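Long-range contacts in uncharacterized protein (PDB 4XE7), which is a bacterial actin-like ParM protein, crystallised without nucleotide, that probably polymerises into cytoskeletal filaments to segregate plasmid DNA: residues D225-E230 with A364-V369; S242-F247 with A353-F358; F211-G216 with Y407-L412; G152-E157 with G196-E201. One frame throughout, in Å; residues are numbered along the deposited sequence.

Overall arrangement
From the N terminus, the first contact to close is interaction 4, where strand 145-154 is rejoined by strand 188-200 at one margin of the eight-stranded sheet. Interaction 3 opens next, at 211-216, and is the widest loop, ending at helix 402-418. Within it lies interaction 1, from the 225-230 loop to strand 366-370, and within that interaction 2, from strand 242-248 to helix 337-362; both reach the five-stranded sheet and touch through Asn367 and Leu355. Interactions 3 and 4 lie in series along the chain yet meet in space, Tyr407 of helix 402-418 packing against Gly153, Asn199 and Glu201.

Interaction 1 of 4, residues D225-E230 with A364-V369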
loop_
_atom_site.group_PDB
_atom_site.type_symbol
_atom_site.label_atom_id
_atom_site.label_comp_id
_atom_site.label_asym_id
_atom_site.label_seq_id
_atom_site.Cartn_x
_atom_site.Cartn_y
_atom_site.Cartn_z
ATOM N N ASP A 225 -11.024 -15.166 -14.795
ATOM C CA ASP A 225 -11.354 -16.585 -14.745
ATOM C C ASP A 225 -10.072 -17.409 -14.766
ATOM O O ASP A 225 -9.516 -17.691 -15.832
ATOM C CB ASP A 225 -12.269 -16.972 -15.904
ATOM C CG ASP A 225 -13.628 -16.304 -15.820
ATOM O OD1 ASP A 225 -14.180 -15.942 -16.882
ATOM O OD2 ASP A 225 -14.141 -16.136 -14.691
ATOM N N ALA A 226 -9.618 -17.788 -13.575
ATOM C CA ALA A 226 -8.305 -18.388 -13.389
ATOM C C ALA A 226 -8.296 -19.887 -13.633
ATOM O O ALA A 226 -9.128 -20.618 -13.098
ATOM C CB ALA A 226 -7.793 -18.097 -11.982
ATOM N N GLU A 227 -7.349 -20.334 -14.450
ATOM C CA GLU A 227 -7.044 -21.757 -14.564
ATOM C C GLU A 227 -5.694 -21.999 -13.909
ATOM O O GLU A 227 -4.770 -21.194 -14.053
ATOM C CB GLU A 227 -7.027 -22.223 -16.020
ATOM C CG GLU A 227 -8.406 -22.463 -16.627
ATOM C CD GLU A 227 -9.193 -21.182 -16.829
ATOM O OE1 GLU A 227 -8.647 -20.231 -17.430
ATOM O OE2 GLU A 227 -10.358 -21.127 -16.385
ATOM N N ILE A 228 -5.583 -23.104 -13.182
ATOM C CA ILE A 228 -4.366 -23.414 -12.451
ATOM C C ILE A 228 -3.179 -23.649 -13.402
ATOM O O ILE A 228 -3.315 -24.296 -14.448
ATOM C CB ILE A 228 -4.580 -24.650 -11.538
ATOM C CG1 ILE A 228 -3.318 -24.968 -10.731
ATOM C CG2 ILE A 228 -5.048 -25.856 -12.358
ATOM C CD1 ILE A 228 -3.487 -26.123 -9.769
ATOM N N GLY A 229 -2.028 -23.082 -13.044
ATOM C CA GLY A 229 -0.789 -23.297 -13.774
ATOM C C GLY A 229 -0.581 -22.364 -14.950
ATOM O O GLY A 229 0.404 -22.484 -15.692
ATOM N N GLU A 230 -1.512 -21.434 -15.133
ATOM C CA GLU A 230 -1.393 -20.454 -16.206
ATOM C C GLU A 230 -0.354 -19.392 -15.837
ATOM O O GLU A 230 -0.061 -19.170 -14.664
ATOM C CB GLU A 230 -2.744 -19.799 -16.504
ATOM C CG GLU A 230 -3.216 -18.847 -15.420
ATOM C CD GLU A 230 -4.636 -18.357 -15.640
ATOM O OE1 GLU A 230 -5.119 -18.424 -16.791
ATOM O OE2 GLU A 230 -5.271 -17.909 -14.658
ATOM N N ALA A 364 1.975 -14.302 -22.090
ATOM C CA ALA A 364 1.299 -14.576 -20.826
ATOM C C ALA A 364 -0.159 -14.977 -21.067
ATOM O O ALA A 364 -0.790 -14.510 -22.013
ATOM C CB ALA A 364 1.373 -13.349 -19.903
ATOM N N ASP A 365 -0.691 -15.841 -20.213
ATOM C CA ASP A 365 -2.065 -16.303 -20.358
ATOM C C ASP A 365 -3.015 -15.211 -19.930
ATOM O O ASP A 365 -4.055 -14.972 -20.558
ATOM C CB ASP A 365 -2.296 -17.572 -19.539
ATOM C CG ASP A 365 -1.511 -18.748 -20.070
ATOM O OD1 ASP A 365 -1.547 -18.967 -21.305
ATOM O OD2 ASP A 365 -0.847 -19.438 -19.261
ATOM N N LYS A 366 -2.635 -14.542 -18.852
ATOM C CA LYS A 366 -3.378 -13.404 -18.350
ATOM C C LYS A 366 -2.473 -12.170 -18.352
ATOM O O LYS A 366 -1.326 -12.229 -17.913
ATOM C CB LYS A 366 -3.903 -13.687 -16.938
ATOM C CG LYS A 366 -4.911 -14.829 -16.866
ATOM C CD LYS A 366 -6.266 -14.388 -17.409
ATOM C CE LYS A 366 -7.388 -15.350 -17.006
ATOM N NZ LYS A 366 -7.145 -16.712 -17.506
ATOM N N ASN A 367 -2.976 -11.056 -18.847
ATOM C CA ASN A 367 -2.212 -9.819 -18.756
ATOM C C ASN A 367 -2.895 -8.854 -17.779
ATOM O O ASN A 367 -3.975 -8.339 -18.057
ATOM C CB ASN A 367 -2.035 -9.204 -20.151
ATOM C CG ASN A 367 -0.886 -8.202 -20.212
ATOM O OD1 ASN A 367 -0.059 -8.130 -19.297
ATOM N ND2 ASN A 367 -0.844 -7.408 -21.283
ATOM N N ILE A 368 -2.262 -8.633 -16.626
ATOM C CA ILE A 368 -2.889 -7.905 -15.525
ATOM C C ILE A 368 -2.263 -6.529 -15.285
ATOM O O ILE A 368 -1.046 -6.399 -15.343
ATOM C CB ILE A 368 -2.801 -8.733 -14.218
ATOM C CG1 ILE A 368 -3.296 -10.158 -14.472
ATOM C CG2 ILE A 368 -3.594 -8.052 -13.100
ATOM C CD1 ILE A 368 -3.167 -11.108 -13.279
ATOM N N VAL A 369 -3.093 -5.509 -15.019
ATOM C CA VAL A 369 -2.581 -4.201 -14.631
ATOM C C VAL A 369 -2.966 -3.894 -13.192
ATOM O O VAL A 369 -4.059 -4.233 -12.743
ATOM C CB VAL A 369 -3.078 -3.066 -15.556
ATOM C CG1 VAL A 369 -2.508 -3.238 -16.947
ATOM C CG2 VAL A 369 -4.627 -2.992 -15.591
#
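The amino group of Lys366 is held between the side chain of Glu230 and the backbone of Asp225. Its NZ lies 2.7 Å from Glu230 OE1 in a hydrogen-bonded salt bridge, reaching the carboxylate on its syn side and 22° out of its plane. A second hydrogen bond, of 3.1 Å, runs from Lys366 NZ to Asp225 O, with the donor well above the carbonyl plane. Glu227 enlarges the network through a long salt bridge, its OE1 3.8 Å from Lys366 NZ, and the two side chains cross at about a right angle.

The lysine chain is bent at its second and fourth torsions. Lys366 CG also lies 3.6 Å from Glu230 OE1, bringing the start of the chain against the carboxylate. Glu230 ends a type II turn that starts at Glu227; its CG sits between the backbone N and the carbonyl carbon (chi1 71°), and the chain beyond is extended. Its other oxygen, OE2, receives a weak bond from Glu227 N within the turn. Asp365 OD2 approaches Glu230 CA to 3.3 Å while accepting a hydrogen bond from Ser231 N, just beyond the turn. Backbone bonds from Lys366 to Ser231 and Ala233 fix the lysine on its strand.

With one carboxylate in close contact, a second at long range and a carbonyl around one ammonium group, the surroundings would be expected to stabilise charged Lys366 and to tie the surface turn to strand 366-370, an inner strand of the sheet.

Interaction 2 of 4, residues S242-F247 with A353-F358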
loop_
_atom_site.group_PDB
_atom_site.type_symbol
_atom_site.label_atom_id
_atom_site.label_comp_id
_atom_site.label_asym_id
_atom_site.label_seq_id
_atom_site.Cartn_x
_atom_site.Cartn_y
_atom_site.Cartn_z
ATOM N N SER A 242 7.009 2.049 -14.528
ATOM C CA SER A 242 6.127 0.906 -14.701
ATOM C C SER A 242 6.947 -0.366 -14.544
ATOM O O SER A 242 8.052 -0.474 -15.093
ATOM C CB SER A 242 5.439 0.942 -16.072
ATOM O OG SER A 242 4.540 2.034 -16.163
ATOM N N ASP A 243 6.417 -1.324 -13.784
ATOM C CA ASP A 243 7.102 -2.605 -13.581
ATOM C C ASP A 243 6.390 -3.753 -14.326
ATOM O O ASP A 243 5.246 -4.096 -14.009
ATOM C CB ASP A 243 7.191 -2.892 -12.077
ATOM C CG ASP A 243 8.010 -4.129 -11.759
ATOM O OD1 ASP A 243 9.258 -4.041 -11.789
ATOM O OD2 ASP A 243 7.399 -5.180 -11.460
ATOM N N ASN A 244 7.038 -4.313 -15.338
ATOM C CA ASN A 244 6.406 -5.396 -16.095
ATOM C C ASN A 244 6.952 -6.743 -15.638
ATOM O O ASN A 244 8.026 -7.148 -16.052
ATOM C CB ASN A 244 6.624 -5.209 -17.594
ATOM C CG ASN A 244 6.277 -3.807 -18.056
ATOM O OD1 ASN A 244 7.156 -2.965 -18.270
ATOM N ND2 ASN A 244 4.984 -3.538 -18.176
ATOM N N ALA A 245 6.209 -7.411 -14.758
ATOM C CA ALA A 245 6.640 -8.683 -14.186
ATOM C C ALA A 245 5.962 -9.851 -14.886
ATOM O O ALA A 245 4.767 -9.793 -15.178
ATOM C CB ALA A 245 6.343 -8.723 -12.673
ATOM N N PHE A 246 6.722 -10.909 -15.157
ATOM C CA PHE A 246 6.138 -12.106 -15.754
ATOM C C PHE A 246 6.387 -13.318 -14.874
ATOM O O PHE A 246 7.526 -13.626 -14.514
ATOM C CB PHE A 246 6.687 -12.326 -17.152
ATOM C CG PHE A 246 6.162 -13.561 -17.829
ATOM C CD1 PHE A 246 4.801 -13.819 -17.885
ATOM C CD2 PHE A 246 7.033 -14.444 -18.446
ATOM C CE1 PHE A 246 4.324 -14.938 -18.527
ATOM C CE2 PHE A 246 6.563 -15.576 -19.094
ATOM C CZ PHE A 246 5.200 -15.817 -19.132
ATOM N N PHE A 247 5.306 -13.993 -14.513
ATOM C CA PHE A 247 5.380 -15.165 -13.641
ATOM C C PHE A 247 4.947 -16.421 -14.386
ATOM O O PHE A 247 3.855 -16.475 -14.964
ATOM C CB PHE A 247 4.502 -14.974 -12.403
ATOM C CG PHE A 247 4.882 -13.795 -11.551
ATOM C CD1 PHE A 247 5.837 -13.924 -10.547
ATOM C CD2 PHE A 247 4.268 -12.562 -11.733
ATOM C CE1 PHE A 247 6.179 -12.833 -9.750
ATOM C CE2 PHE A 247 4.608 -11.470 -10.944
ATOM C CZ PHE A 247 5.560 -11.604 -9.947
ATOM N N ALA A 353 0.524 0.540 -25.890
ATOM C CA ALA A 353 1.630 0.086 -26.715
ATOM C C ALA A 353 2.627 -0.744 -25.893
ATOM O O ALA A 353 3.117 -1.767 -26.351
ATOM C CB ALA A 353 2.333 1.279 -27.363
ATOM N N SER A 354 2.906 -0.300 -24.671
ATOM C CA SER A 354 3.830 -1.008 -23.786
ATOM C C SER A 354 3.298 -2.381 -23.337
ATOM O O SER A 354 4.013 -3.403 -23.371
ATOM C CB SER A 354 4.117 -0.132 -22.555
ATOM O OG SER A 354 4.751 -0.883 -21.534
ATOM N N LEU A 355 2.041 -2.381 -22.893
ATOM C CA LEU A 355 1.385 -3.580 -22.378
ATOM C C LEU A 355 1.144 -4.630 -23.455
ATOM O O LEU A 355 1.239 -5.841 -23.198
ATOM C CB LEU A 355 0.047 -3.213 -21.731
ATOM C CG LEU A 355 0.157 -2.295 -20.516
ATOM C CD1 LEU A 355 -1.195 -1.757 -20.134
ATOM C CD2 LEU A 355 0.761 -3.065 -19.362
ATOM N N MET A 356 0.800 -4.176 -24.654
ATOM C CA MET A 356 0.574 -5.129 -25.755
ATOM C C MET A 356 1.904 -5.764 -26.161
ATOM O O MET A 356 1.993 -6.972 -26.336
ATOM C CB MET A 356 -0.113 -4.450 -26.951
ATOM C CG MET A 356 -1.578 -4.060 -26.657
ATOM S SD MET A 356 -2.741 -5.458 -26.406
ATOM C CE MET A 356 -3.105 -5.904 -28.103
ATOM N N LYS A 357 2.956 -4.957 -26.242
ATOM C CA LYS A 357 4.274 -5.492 -26.555
ATOM C C LYS A 357 4.747 -6.528 -25.498
ATOM O O LYS A 357 5.303 -7.572 -25.844
ATOM C CB LYS A 357 5.266 -4.333 -26.695
ATOM C CG LYS A 357 6.709 -4.728 -26.843
ATOM C CD LYS A 357 7.590 -3.507 -27.103
ATOM C CE LYS A 357 7.161 -2.764 -28.357
ATOM N NZ LYS A 357 7.787 -3.360 -29.572
ATOM N N PHE A 358 4.512 -6.245 -24.222
ATOM C CA PHE A 358 4.927 -7.155 -23.172
ATOM C C PHE A 358 4.123 -8.442 -23.247
ATOM O O PHE A 358 4.628 -9.505 -22.932
ATOM C CB PHE A 358 4.765 -6.537 -21.780
ATOM C CG PHE A 358 5.465 -7.311 -20.691
ATOM C CD1 PHE A 358 6.840 -7.487 -20.734
ATOM C CD2 PHE A 358 4.758 -7.857 -19.621
ATOM C CE1 PHE A 358 7.503 -8.180 -19.729
ATOM C CE2 PHE A 358 5.424 -8.549 -18.603
ATOM C CZ PHE A 358 6.797 -8.714 -18.666
HETATM O O HOH W 1 4.168 -0.597 -19.060
#
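Helix 337-362 packs on the five-stranded mixed sheet here, and the Phe358 ring is the main link to strand 242-248. Asn244 CB stands over the centre of that ring, 3.5 Å from the centroid and only 6° off the ring normal, a CH-pi contact. Phe358 CG is anti to the backbone N (chi1 -167°), and the ring beyond it extends to the strand. At its far end, Phe358 CZ comes within 3.3 Å of Asn244 O, and Ala245 O lies at the ring edge, in plane, 3.7 Å from Phe358 CE2. Phe246 CB adds an oblique apolar contact, 3.9 Å from Phe358 CZ.

One helical turn before Phe358, at Ser354, a water joins the two elements: it accepts from Asn244 ND2 at 3.2 Å and is hydrogen-bonded to Ser354 OG at 2.6 Å. The same Asn244 ND2 also donates to Asn235 OD1 on the adjoining strand 232-237, which gives this buried amide nitrogen two partners.

Segments 242-247 and 353-358 run nearly parallel, 18° apart and with axes 10.4 Å from each other, the spacing of a helix laid against a beta-sheet, as in the alpha/beta subdomains of the actin fold.

Interaction 3 of 4, residues F211-G216 with Y407-L412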
loop_
_atom_site.group_PDB
_atom_site.type_symbol
_atom_site.label_atom_id
_atom_site.label_comp_id
_atom_site.label_asym_id
_atom_site.label_seq_id
_atom_site.Cartn_x
_atom_site.Cartn_y
_atom_site.Cartn_z
ATOM N N PHE A 211 -9.849 -12.888 -5.128
ATOM C CA PHE A 211 -10.726 -13.012 -3.958
ATOM C C PHE A 211 -10.769 -11.758 -3.098
ATOM O O PHE A 211 -9.824 -10.959 -3.079
ATOM C CB PHE A 211 -10.296 -14.218 -3.114
ATOM C CG PHE A 211 -10.374 -15.525 -3.859
ATOM C CD1 PHE A 211 -11.572 -16.213 -3.956
ATOM C CD2 PHE A 211 -9.257 -16.057 -4.477
ATOM C CE1 PHE A 211 -11.653 -17.416 -4.649
ATOM C CE2 PHE A 211 -9.334 -17.265 -5.174
ATOM C CZ PHE A 211 -10.532 -17.938 -5.260
ATOM N N ASP A 212 -11.885 -11.582 -2.402
ATOM C CA ASP A 212 -12.039 -10.516 -1.410
ATOM C C ASP A 212 -12.623 -11.167 -0.143
ATOM O O ASP A 212 -13.094 -12.306 -0.196
ATOM C CB ASP A 212 -12.940 -9.395 -1.960
ATOM C CG ASP A 212 -12.903 -8.117 -1.124
ATOM O OD1 ASP A 212 -12.111 -8.026 -0.167
ATOM O OD2 ASP A 212 -13.668 -7.175 -1.452
ATOM N N ILE A 213 -12.557 -10.477 0.995
ATOM C CA ILE A 213 -13.211 -10.958 2.210
ATOM C C ILE A 213 -14.188 -9.885 2.676
ATOM O O ILE A 213 -13.787 -8.767 3.000
ATOM C CB ILE A 213 -12.208 -11.277 3.338
ATOM C CG1 ILE A 213 -11.093 -12.204 2.843
ATOM C CG2 ILE A 213 -12.931 -11.874 4.557
ATOM C CD1 ILE A 213 -9.993 -12.453 3.907
ATOM N N VAL A 214 -15.472 -10.210 2.680
ATOM C CA VAL A 214 -16.491 -9.223 3.040
ATOM C C VAL A 214 -17.383 -9.771 4.150
ATOM O O VAL A 214 -18.075 -10.768 3.970
ATOM C CB VAL A 214 -17.343 -8.812 1.798
ATOM C CG1 VAL A 214 -18.400 -7.738 2.153
ATOM C CG2 VAL A 214 -16.425 -8.302 0.684
ATOM N N ASN A 215 -17.349 -9.110 5.302
ATOM C CA ASN A 215 -18.134 -9.523 6.461
ATOM C C ASN A 215 -17.897 -10.994 6.776
ATOM O O ASN A 215 -18.840 -11.766 6.881
ATOM C CB ASN A 215 -19.638 -9.256 6.242
ATOM C CG ASN A 215 -19.958 -7.767 6.109
ATOM O OD1 ASN A 215 -20.594 -7.348 5.155
ATOM N ND2 ASN A 215 -19.502 -6.971 7.067
ATOM N N GLY A 216 -16.625 -11.376 6.897
ATOM C CA GLY A 216 -16.259 -12.749 7.200
ATOM C C GLY A 216 -16.308 -13.757 6.055
ATOM O O GLY A 216 -15.881 -14.896 6.219
ATOM N N TYR A 407 -1.573 -12.195 1.359
ATOM C CA TYR A 407 -1.150 -12.882 2.571
ATOM C C TYR A 407 -2.356 -13.113 3.486
ATOM O O TYR A 407 -2.559 -14.217 3.980
ATOM C CB TYR A 407 -0.054 -12.088 3.295
ATOM C CG TYR A 407 1.225 -11.888 2.483
ATOM C CD1 TYR A 407 1.463 -12.639 1.335
ATOM C CD2 TYR A 407 2.180 -10.942 2.858
ATOM C CE1 TYR A 407 2.613 -12.472 0.592
ATOM C CE2 TYR A 407 3.359 -10.766 2.109
ATOM C CZ TYR A 407 3.558 -11.544 0.980
ATOM O OH TYR A 407 4.691 -11.405 0.207
ATOM N N LEU A 408 -3.170 -12.075 3.700
ATOM C CA LEU A 408 -4.324 -12.196 4.596
ATOM C C LEU A 408 -5.269 -13.322 4.140
ATOM O O LEU A 408 -5.669 -14.170 4.939
ATOM C CB LEU A 408 -5.087 -10.862 4.686
ATOM C CG LEU A 408 -6.433 -10.855 5.431
ATOM C CD1 LEU A 408 -6.304 -11.367 6.871
ATOM C CD2 LEU A 408 -7.070 -9.464 5.419
ATOM N N ILE A 409 -5.626 -13.329 2.858
ATOM C CA ILE A 409 -6.487 -14.389 2.317
ATOM C C ILE A 409 -5.861 -15.787 2.504
ATOM O O ILE A 409 -6.550 -16.738 2.895
ATOM C CB ILE A 409 -6.788 -14.142 0.824
ATOM C CG1 ILE A 409 -7.620 -12.863 0.665
ATOM C CG2 ILE A 409 -7.521 -15.331 0.190
ATOM C CD1 ILE A 409 -7.463 -12.203 -0.692
ATOM N N ALA A 410 -4.563 -15.904 2.231
ATOM C CA ALA A 410 -3.842 -17.152 2.449
ATOM C C ALA A 410 -3.933 -17.536 3.916
ATOM O O ALA A 410 -4.150 -18.703 4.252
ATOM C CB ALA A 410 -2.374 -17.024 2.016
ATOM N N ASN A 411 -3.788 -16.543 4.790
ATOM C CA ASN A 411 -3.873 -16.783 6.229
ATOM C C ASN A 411 -5.256 -17.289 6.668
ATOM O O ASN A 411 -5.351 -18.202 7.479
ATOM C CB ASN A 411 -3.513 -15.510 6.993
ATOM C CG ASN A 411 -2.974 -15.799 8.389
ATOM O OD1 ASN A 411 -2.833 -16.961 8.789
ATOM N ND2 ASN A 411 -2.668 -14.743 9.134
ATOM N N LEU A 412 -6.321 -16.696 6.133
ATOM C CA LEU A 412 -7.678 -17.144 6.446
ATOM C C LEU A 412 -7.882 -18.583 5.977
ATOM O O LEU A 412 -8.372 -19.433 6.730
ATOM C CB LEU A 412 -8.725 -16.219 5.810
ATOM C CG LEU A 412 -10.178 -16.671 5.989
ATOM C CD1 LEU A 412 -10.525 -16.810 7.465
ATOM C CD2 LEU A 412 -11.144 -15.708 5.306
#
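Leu408, the first residue of helix segment 407-412 to meet the strand, touches Ile213 lightly, its CG 4.2 Å from Ile213 CD1. Strand 33-45 and strand 21-27 also border this leucine, through Ile33 and Leu27, which pack on Ile213 as well.

Ile409 follows and makes two contacts. Its CG1 lies 4.0 Å from Ile213 CD1, the two isoleucines sliding past each other in opposite directions, while its CD1 extends toward the start of the strand and meets Phe211 O at 3.6 Å. Phe211 CB is a little farther from Ile409 CD1, at 4.2 Å. In Ile409, CG1 is anti to the carbonyl carbon (chi1 -65°), and from there the branch continues to the backbone of Phe211.

One turn after Leu408, Leu412 reaches toward Ile213 tip to tip, its CD2 3.7 Å from Ile213 CD1. That isoleucine methyl therefore meets three residues of the helix, at positions i, i+1 and i+4, and it is the centre of the apolar interface. On the strand, Asp212 points away from the helix segment; its OD1 accepts from Ile213 N and forms a salt bridge with Arg405, earlier on helix 402-418.

The axes of strand 211-214 and segment 407-412 pass 9.3 Å apart and cross at 70°. Helix 402-418 thus lies on the antiparallel hairpin of strands 211-214 and 217-220, a helix-on-hairpin packing through an apolar interface built round Ile213.

Interaction 4 of 4, residues G152-E157 with G196-E201; sequences GGMPIE and GTMNVE
Gly152 O accepts two hydrogen bonds from one residue, Asn199: the backbone N donates over 2.7 Å and the side-chain ND2 over 2.8 Å. Both donors are tilted from the carbonyl plane, and the N-H...O angles of 140° and 134° show neither bond to be straight. Asn199 CG is anti to the carbonyl carbon, beside its own backbone N (chi1 -52°), and from there ND2 reaches Gly152 O; ND2 has a second partner in Ser151 OG. The backbone N of Gly152 in turn donates to Thr197 O at 3.1 Å.

These bonds pair strands 145-154 and 188-200 in parallel, at the 145-154 margin of the eight-stranded mixed sheet, which is consistent with one of the two lobes of the actin fold. Near Met154 a water links the strands, accepting from Met154 N and donating to Asn199 O.

Met198 folds over the backbone of Gly152 and Gly153: bent at its second and third torsions, it puts CE 3.7 Å from Gly153 N. Met198 CE also meets Met154 CE at 4.3 Å, and both methionines contact Glu164 and Ile167 of helix 164-171. At the far end Glu201 lies side by side with Pro155, pointing the same way, its OE1 3.2 Å from Pro155 CD. Tyr407 of helix 402-418 packs against Asn199 and Glu201.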
loop_
_atom_site.group_PDB
_atom_site.type_symbol
_atom_site.label_atom_id
_atom_site.label_comp_id
_atom_site.label_asym_id
_atom_site.label_seq_id
_atom_site.Cartn_x
_atom_site.Cartn_y
_atom_site.Cartn_z
ATOM N N GLY A 152 3.358 -14.003 5.977
ATOM C CA GLY A 152 4.125 -13.023 5.248
ATOM C C GLY A 152 4.654 -13.569 3.940
ATOM O O GLY A 152 4.155 -14.558 3.393
ATOM N N GLY A 153 5.678 -12.914 3.427
ATOM C CA GLY A 153 6.295 -13.367 2.202
ATOM C C GLY A 153 7.606 -12.660 1.987
ATOM O O GLY A 153 7.802 -11.539 2.456
ATOM N N MET A 154 8.520 -13.322 1.295
ATOM C CA MET A 154 9.760 -12.671 0.918
ATOM C C MET A 154 10.072 -12.969 -0.539
ATOM O O MET A 154 9.684 -14.017 -1.070
ATOM C CB MET A 154 10.917 -13.108 1.824
ATOM C CG MET A 154 11.309 -14.557 1.682
ATOM S SD MET A 154 12.652 -14.984 2.789
ATOM C CE MET A 154 12.118 -16.602 3.290
ATOM N N PRO A 155 10.750 -12.021 -1.199
ATOM C CA PRO A 155 11.210 -12.189 -2.579
ATOM C C PRO A 155 12.189 -13.363 -2.705
ATOM O O PRO A 155 12.771 -13.800 -1.710
ATOM C CB PRO A 155 11.884 -10.846 -2.893
ATOM C CG PRO A 155 12.140 -10.204 -1.567
ATOM C CD PRO A 155 11.048 -10.676 -0.674
ATOM N N ILE A 156 12.363 -13.857 -3.926
ATOM C CA ILE A 156 13.090 -15.100 -4.184
ATOM C C ILE A 156 14.595 -15.051 -3.857
ATOM O O ILE A 156 15.215 -16.086 -3.613
ATOM C CB ILE A 156 12.897 -15.524 -5.663
ATOM C CG1 ILE A 156 13.230 -17.005 -5.848
ATOM C CG2 ILE A 156 13.691 -14.615 -6.603
ATOM C CD1 ILE A 156 12.420 -17.915 -4.964
ATOM N N GLU A 157 15.175 -13.854 -3.835
ATOM C CA GLU A 157 16.603 -13.702 -3.560
ATOM C C GLU A 157 16.967 -14.149 -2.145
ATOM O O GLU A 157 18.042 -14.713 -1.923
ATOM C CB GLU A 157 17.059 -12.247 -3.771
ATOM C CG GLU A 157 16.072 -11.160 -3.337
ATOM C CD GLU A 157 14.963 -10.912 -4.349
ATOM O OE1 GLU A 157 14.281 -11.884 -4.741
ATOM O OE2 GLU A 157 14.771 -9.743 -4.750
ATOM N N GLY A 196 2.818 -19.931 11.558
ATOM C CA GLY A 196 2.706 -19.017 10.444
ATOM C C GLY A 196 2.891 -19.686 9.100
ATOM O O GLY A 196 3.084 -20.895 9.014
ATOM N N THR A 197 2.842 -18.875 8.052
ATOM C CA THR A 197 3.022 -19.333 6.680
ATOM C C THR A 197 3.791 -18.278 5.896
ATOM O O THR A 197 3.627 -17.082 6.134
ATOM C CB THR A 197 1.673 -19.586 5.974
ATOM O OG1 THR A 197 0.771 -20.251 6.863
ATOM C CG2 THR A 197 1.868 -20.428 4.728
ATOM N N MET A 198 4.621 -18.703 4.956
ATOM C CA MET A 198 5.301 -17.743 4.103
ATOM C C MET A 198 4.832 -17.946 2.677
ATOM O O MET A 198 4.631 -19.074 2.230
ATOM C CB MET A 198 6.817 -17.884 4.214
ATOM C CG MET A 198 7.361 -17.503 5.579
ATOM S SD MET A 198 7.176 -15.742 5.957
ATOM C CE MET A 198 8.390 -15.051 4.837
ATOM N N ASN A 199 4.639 -16.849 1.966
ATOM C CA ASN A 199 4.054 -16.934 0.640
ATOM C C ASN A 199 5.043 -16.421 -0.395
ATOM O O ASN A 199 6.057 -15.796 -0.047
ATOM C CB ASN A 199 2.743 -16.142 0.576
ATOM C CG ASN A 199 1.768 -16.525 1.691
ATOM O OD1 ASN A 199 1.077 -17.539 1.603
ATOM N ND2 ASN A 199 1.720 -15.712 2.757
ATOM N N VAL A 200 4.742 -16.693 -1.662
ATOM C CA VAL A 200 5.550 -16.223 -2.778
ATOM C C VAL A 200 5.255 -14.766 -3.066
ATOM O O VAL A 200 4.212 -14.473 -3.649
ATOM C CB VAL A 200 5.256 -17.018 -4.068
ATOM C CG1 VAL A 200 6.192 -16.592 -5.191
ATOM C CG2 VAL A 200 5.315 -18.519 -3.815
ATOM N N GLU A 201 6.151 -13.856 -2.691
ATOM C CA GLU A 201 5.916 -12.440 -2.970
ATOM C C GLU A 201 5.842 -12.267 -4.484
ATOM O O GLU A 201 6.564 -12.929 -5.220
ATOM C CB GLU A 201 7.014 -11.553 -2.366
ATOM C CG GLU A 201 6.627 -10.080 -2.254
ATOM C CD GLU A 201 7.767 -9.198 -1.766
ATOM O OE1 GLU A 201 8.840 -9.206 -2.405
ATOM O OE2 GLU A 201 7.590 -8.496 -0.746
HETATM O O HOH W 2 8.043 -16.270 1.311
#